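Local coordinates for LPXTG cell wall anchor domain-containing protein (Lactobacillus rhamnosus, PDB 7CBS) that serves as the basal pilin of the sortase-assembled SpaCBA pilus, probably joining the fibre to the cell wall, and also has adhesive properties, at residues 90-95 with 151-156; 108-113 with 138-143. All blocks are in the same frame, centred on the assembly; numbering follows the deposited sequence.

Interaction 1: 90-95 with 151-156; sequences VAQTTL and NLVVVM
Gln92 turns its CG anti to its own carbonyl carbon (chi1 -80°) and then runs extended, which carries its amide to Val153 on strand 152-155. Val153 has CG1 anti to its backbone N (chi1 171°), and this leaves CG2 directed at the helix. The Gln92 amide donates through NE2 to Val153 O at 2.8 Å. The N-H points fairly straight at the oxygen, with an angle of 153°, and the oxygen lies close to the amide plane. Val153 CG2 packs 3.5 Å from Gln92 O and 3.6 Å from Leu95 CB. Val153 CG1 lies 4.1 Å from Gln92 CG, where the two side chains cross at a slant. Leu95 also packs on Phe77 and Leu80 of helix 74-84, and Val153 rests on Val134 of strand 131-141. Helix 88-95 thus lies beside strand 152-155, with its segment axis 7.6 Å from that of the strand. Replacing Gln92 with alanine would remove the amide and is likely to leave Val153 O without its side-chain donor and Val153 CG1 without its neighbour CG. Apolar packing of Val153 on Leu95 is therefore joined by one side-chain-to-backbone hydrogen bond, in which Gln92 meets a strand carbonyl directed at the helix.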
loop_
_atom_site.group_PDB
_atom_site.type_symbol
_atom_site.label_atom_id
_atom_site.label_comp_id
_atom_site.label_asym_id
_atom_site.label_seq_id
_atom_site.Cartn_x
_atom_site.Cartn_y
_atom_site.Cartn_z
ATOM N N VAL A 90 -11.839 25.002 2.754
ATOM C CA VAL A 90 -13.294 25.335 2.667
ATOM C C VAL A 90 -14.032 24.160 2.017
ATOM O O VAL A 90 -15.129 23.818 2.497
ATOM C CB VAL A 90 -13.527 26.654 1.901
ATOM C CG1 VAL A 90 -15.001 26.890 1.595
ATOM C CG2 VAL A 90 -12.951 27.846 2.653
ATOM N N ALA A 91 -13.445 23.557 0.980
ATOM C CA ALA A 91 -14.018 22.427 0.208
ATOM C C ALA A 91 -13.944 21.135 1.034
ATOM O O ALA A 91 -14.884 20.312 0.944
ATOM C CB ALA A 91 -13.292 22.283 -1.109
ATOM N N GLN A 92 -12.866 20.956 1.805
ATOM C CA GLN A 92 -12.703 19.821 2.752
ATOM C C GLN A 92 -13.814 19.886 3.804
ATOM O O GLN A 92 -14.388 18.829 4.111
ATOM C CB GLN A 92 -11.329 19.856 3.427
ATOM C CG GLN A 92 -10.212 19.304 2.556
ATOM C CD GLN A 92 -8.906 19.254 3.306
ATOM O OE1 GLN A 92 -8.313 20.280 3.626
ATOM N NE2 GLN A 92 -8.445 18.045 3.596
ATOM N N THR A 93 -14.093 21.079 4.332
ATOM C CA THR A 93 -15.104 21.334 5.394
ATOM C C THR A 93 -16.516 21.138 4.831
ATOM O O THR A 93 -17.349 20.569 5.550
ATOM C CB THR A 93 -14.934 22.738 5.990
ATOM O OG1 THR A 93 -13.659 22.768 6.635
ATOM C CG2 THR A 93 -16.019 23.101 6.980
ATOM N N THR A 94 -16.772 21.601 3.604
ATOM C CA THR A 94 -18.091 21.503 2.919
ATOM C C THR A 94 -18.437 20.027 2.674
ATOM O O THR A 94 -19.587 19.636 2.970
ATOM C CB THR A 94 -18.104 22.328 1.626
ATOM O OG1 THR A 94 -17.967 23.705 1.983
ATOM C CG2 THR A 94 -19.369 22.146 0.816
ATOM N N LEU A 95 -17.482 19.238 2.169
ATOM C CA LEU A 95 -17.686 17.801 1.838
ATOM C C LEU A 95 -17.633 16.936 3.105
ATOM O O LEU A 95 -17.987 15.748 3.009
ATOM C CB LEU A 95 -16.622 17.348 0.831
ATOM C CG LEU A 95 -16.857 17.734 -0.628
ATOM C CD1 LEU A 95 -15.926 16.937 -1.522
ATOM C CD2 LEU A 95 -18.310 17.519 -1.038
ATOM N N ASN A 151 -16.350 13.322 10.136
ATOM C CA ASN A 151 -16.044 12.909 8.741
ATOM C C ASN A 151 -14.716 13.560 8.336
ATOM O O ASN A 151 -14.458 14.690 8.783
ATOM C CB ASN A 151 -17.162 13.285 7.765
ATOM C CG ASN A 151 -18.548 12.911 8.249
ATOM O OD1 ASN A 151 -18.769 11.795 8.706
ATOM N ND2 ASN A 151 -19.494 13.829 8.131
ATOM N N LEU A 152 -13.902 12.870 7.534
ATOM C CA LEU A 152 -12.570 13.345 7.069
ATOM C C LEU A 152 -12.522 13.283 5.544
ATOM O O LEU A 152 -12.772 12.194 4.986
ATOM C CB LEU A 152 -11.466 12.466 7.667
ATOM C CG LEU A 152 -11.135 12.681 9.141
ATOM C CD1 LEU A 152 -10.175 11.598 9.610
ATOM C CD2 LEU A 152 -10.542 14.066 9.386
ATOM N N VAL A 153 -12.238 14.418 4.901
ATOM C CA VAL A 153 -11.993 14.522 3.435
ATOM C C VAL A 153 -10.481 14.622 3.225
ATOM O O VAL A 153 -9.894 15.631 3.648
ATOM C CB VAL A 153 -12.741 15.719 2.818
ATOM C CG1 VAL A 153 -12.318 15.949 1.378
ATOM C CG2 VAL A 153 -14.254 15.548 2.910
ATOM N N VAL A 154 -9.888 13.600 2.608
ATOM C CA VAL A 154 -8.415 13.465 2.409
ATOM C C VAL A 154 -8.109 13.671 0.924
ATOM O O VAL A 154 -8.740 12.982 0.089
ATOM C CB VAL A 154 -7.905 12.096 2.897
ATOM C CG1 VAL A 154 -6.389 11.984 2.789
ATOM C CG2 VAL A 154 -8.377 11.800 4.310
ATOM N N VAL A 155 -7.172 14.571 0.623
ATOM C CA VAL A 155 -6.708 14.880 -0.758
ATOM C C VAL A 155 -5.381 14.153 -0.994
ATOM O O VAL A 155 -4.481 14.259 -0.138
ATOM C CB VAL A 155 -6.573 16.401 -0.965
ATOM C CG1 VAL A 155 -6.157 16.734 -2.388
ATOM C CG2 VAL A 155 -7.860 17.135 -0.589
ATOM N N MET A 156 -5.271 13.434 -2.110
ATOM C CA MET A 156 -4.026 12.744 -2.528
ATOM C C MET A 156 -3.077 13.784 -3.129
ATOM O O MET A 156 -2.967 13.857 -4.368
ATOM C CB MET A 156 -4.333 11.614 -3.518
ATOM C CG MET A 156 -5.206 10.523 -2.915
ATOM S SD MET A 156 -4.408 9.679 -1.518
ATOM C CE MET A 156 -5.709 9.748 -0.281
#

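Interaction 2: 108-113 with 138-143; sequences IAQVVT and KETAAP
Gln110 and Thr140 sit on strands 107-112 and 131-141, which both pair antiparallel with strand 67-72 between them, and their CA atoms are 8.8 Å apart. The side chains therefore meet across an intervening strand. With CG anti to the backbone N (chi1 -168°) and an extended chain beyond, Gln110 carries its amide across strand 67-72. Thr140 directs its CB toward the other segment and holds OG1 between its backbone N and carbonyl carbon (chi1 53°). Thr140 and Ala141 both face Thr67, a classic beta bulge where strand 131-141 pairs with strand 67-72. Gln110 NE2 comes 3.2 Å from Thr140 OG1 and 4.1 Å from Thr140 CB. The touching is confined to the end of the amide and the hydroxyl side of the threonine. Thr69, on the middle strand, is the main polar partner of both: its OG1 is hydrogen-bonded to Gln110 NE2 and to Thr140 OG1. Thr140 OG1 also has a weak hydrogen bond to Thr67 O. Both touching residues are exposed, and only 55 Å² is buried between the segments. The chemistry is that of a small polar cluster on the sheet surface, centred on the Thr69 hydroxyl and bridging three neighbouring strands.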
loop_
_atom_site.group_PDB
_atom_site.type_symbol
_atom_site.label_atom_id
_atom_site.label_comp_id
_atom_site.label_asym_id
_atom_site.label_seq_id
_atom_site.Cartn_x
_atom_site.Cartn_y
_atom_site.Cartn_z
ATOM N N ILE A 108 -16.587 2.974 -2.007
ATOM C CA ILE A 108 -15.447 2.108 -2.433
ATOM C C ILE A 108 -15.409 0.866 -1.538
ATOM O O ILE A 108 -15.455 -0.257 -2.085
ATOM C CB ILE A 108 -14.113 2.879 -2.390
ATOM C CG1 ILE A 108 -14.164 4.144 -3.254
ATOM C CG2 ILE A 108 -12.952 1.957 -2.750
ATOM C CD1 ILE A 108 -12.890 4.476 -4.004
ATOM N N ALA A 109 -15.309 1.065 -0.218
ATOM C CA ALA A 109 -15.099 -0.008 0.782
ATOM C C ALA A 109 -15.717 0.374 2.132
ATOM O O ALA A 109 -15.722 1.575 2.471
ATOM C CB ALA A 109 -13.622 -0.279 0.918
ATOM N N GLN A 110 -16.203 -0.632 2.865
ATOM C CA GLN A 110 -16.745 -0.527 4.246
ATOM C C GLN A 110 -15.942 -1.481 5.137
ATOM O O GLN A 110 -15.933 -2.690 4.841
ATOM C CB GLN A 110 -18.240 -0.854 4.242
ATOM C CG GLN A 110 -18.954 -0.496 5.537
ATOM C CD GLN A 110 -20.429 -0.268 5.317
ATOM O OE1 GLN A 110 -21.153 -1.159 4.876
ATOM N NE2 GLN A 110 -20.885 0.935 5.630
ATOM N N VAL A 111 -15.281 -0.951 6.172
ATOM C CA VAL A 111 -14.230 -1.657 6.963
ATOM C C VAL A 111 -14.464 -1.404 8.457
ATOM O O VAL A 111 -14.712 -0.239 8.830
ATOM C CB VAL A 111 -12.826 -1.197 6.520
ATOM C CG1 VAL A 111 -11.746 -1.559 7.528
ATOM C CG2 VAL A 111 -12.475 -1.730 5.138
ATOM N N VAL A 112 -14.348 -2.459 9.272
ATOM C CA VAL A 112 -14.577 -2.450 10.748
ATOM C C VAL A 112 -13.220 -2.275 11.444
ATOM O O VAL A 112 -12.221 -2.806 10.923
ATOM C CB VAL A 112 -15.278 -3.743 11.211
ATOM C CG1 VAL A 112 -15.896 -3.578 12.591
ATOM C CG2 VAL A 112 -16.320 -4.223 10.208
ATOM N N THR A 113 -13.187 -1.556 12.570
ATOM C CA THR A 113 -11.969 -1.347 13.403
ATOM C C THR A 113 -11.618 -2.657 14.119
ATOM O O THR A 113 -12.525 -3.244 14.736
ATOM C CB THR A 113 -12.144 -0.198 14.405
ATOM O OG1 THR A 113 -13.435 -0.304 15.005
ATOM C CG2 THR A 113 -11.993 1.166 13.769
ATOM N N LYS A 138 -16.309 8.363 6.632
ATOM C CA LYS A 138 -17.440 8.503 7.590
ATOM C C LYS A 138 -17.517 7.267 8.493
ATOM O O LYS A 138 -17.227 6.161 8.002
ATOM C CB LYS A 138 -18.775 8.651 6.852
ATOM C CG LYS A 138 -18.862 9.800 5.859
ATOM C CD LYS A 138 -20.200 9.854 5.142
ATOM C CE LYS A 138 -21.386 10.072 6.058
ATOM N NZ LYS A 138 -22.647 10.185 5.285
ATOM N N GLU A 139 -17.897 7.470 9.757
ATOM C CA GLU A 139 -18.315 6.402 10.702
ATOM C C GLU A 139 -19.814 6.158 10.491
ATOM O O GLU A 139 -20.606 7.049 10.853
ATOM C CB GLU A 139 -18.013 6.809 12.148
ATOM C CG GLU A 139 -18.470 5.785 13.174
ATOM C CD GLU A 139 -18.276 6.211 14.621
ATOM O OE1 GLU A 139 -17.180 6.698 14.956
ATOM O OE2 GLU A 139 -19.228 6.057 15.414
ATOM N N THR A 140 -20.179 5.005 9.919
ATOM C CA THR A 140 -21.560 4.670 9.472
ATOM C C THR A 140 -22.215 3.663 10.425
ATOM O O THR A 140 -23.418 3.403 10.245
ATOM C CB THR A 140 -21.551 4.144 8.030
ATOM O OG1 THR A 140 -20.605 3.077 7.968
ATOM C CG2 THR A 140 -21.198 5.212 7.017
ATOM N N ALA A 141 -21.466 3.091 11.370
ATOM C CA ALA A 141 -21.985 2.150 12.391
ATOM C C ALA A 141 -20.997 2.044 13.557
ATOM O O ALA A 141 -19.775 2.055 13.309
ATOM C CB ALA A 141 -22.254 0.799 11.774
ATOM N N ALA A 142 -21.528 1.941 14.776
ATOM C CA ALA A 142 -20.762 1.817 16.037
ATOM C C ALA A 142 -21.625 1.119 17.080
ATOM O O ALA A 142 -22.844 1.288 17.085
ATOM C CB ALA A 142 -20.333 3.181 16.514
ATOM N N PRO A 143 -21.027 0.297 17.975
ATOM C CA PRO A 143 -21.715 -0.150 19.186
ATOM C C PRO A 143 -22.323 1.046 19.934
ATOM O O PRO A 143 -21.863 2.157 19.738
ATOM C CB PRO A 143 -20.601 -0.817 20.010
ATOM C CG PRO A 143 -19.599 -1.286 18.972
ATOM C CD PRO A 143 -19.676 -0.270 17.850
#

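How the interactions relate
Interactions 1 and 2 use different parts of one mixed sheet in the pilin domain, and their centres are 18 Å apart, on opposite sides of the chain's centre. Strand 131-141 relates them. It supplies segment 138-143 to interaction 2 and pairs antiparallel with strand 152-155 of interaction 1. The two contacts also meet directly, where Asn151 OD1 packs 3.5 Å from Lys138 CG. In sequence, both segments of interaction 2 fall between those of interaction 1. Interaction 1 sets a helix beside strand 152-155 and is partly buried, whereas interaction 2 spans three strands at the surface. The magnesium ligands Thr28 and Asp123 belong to neither contact.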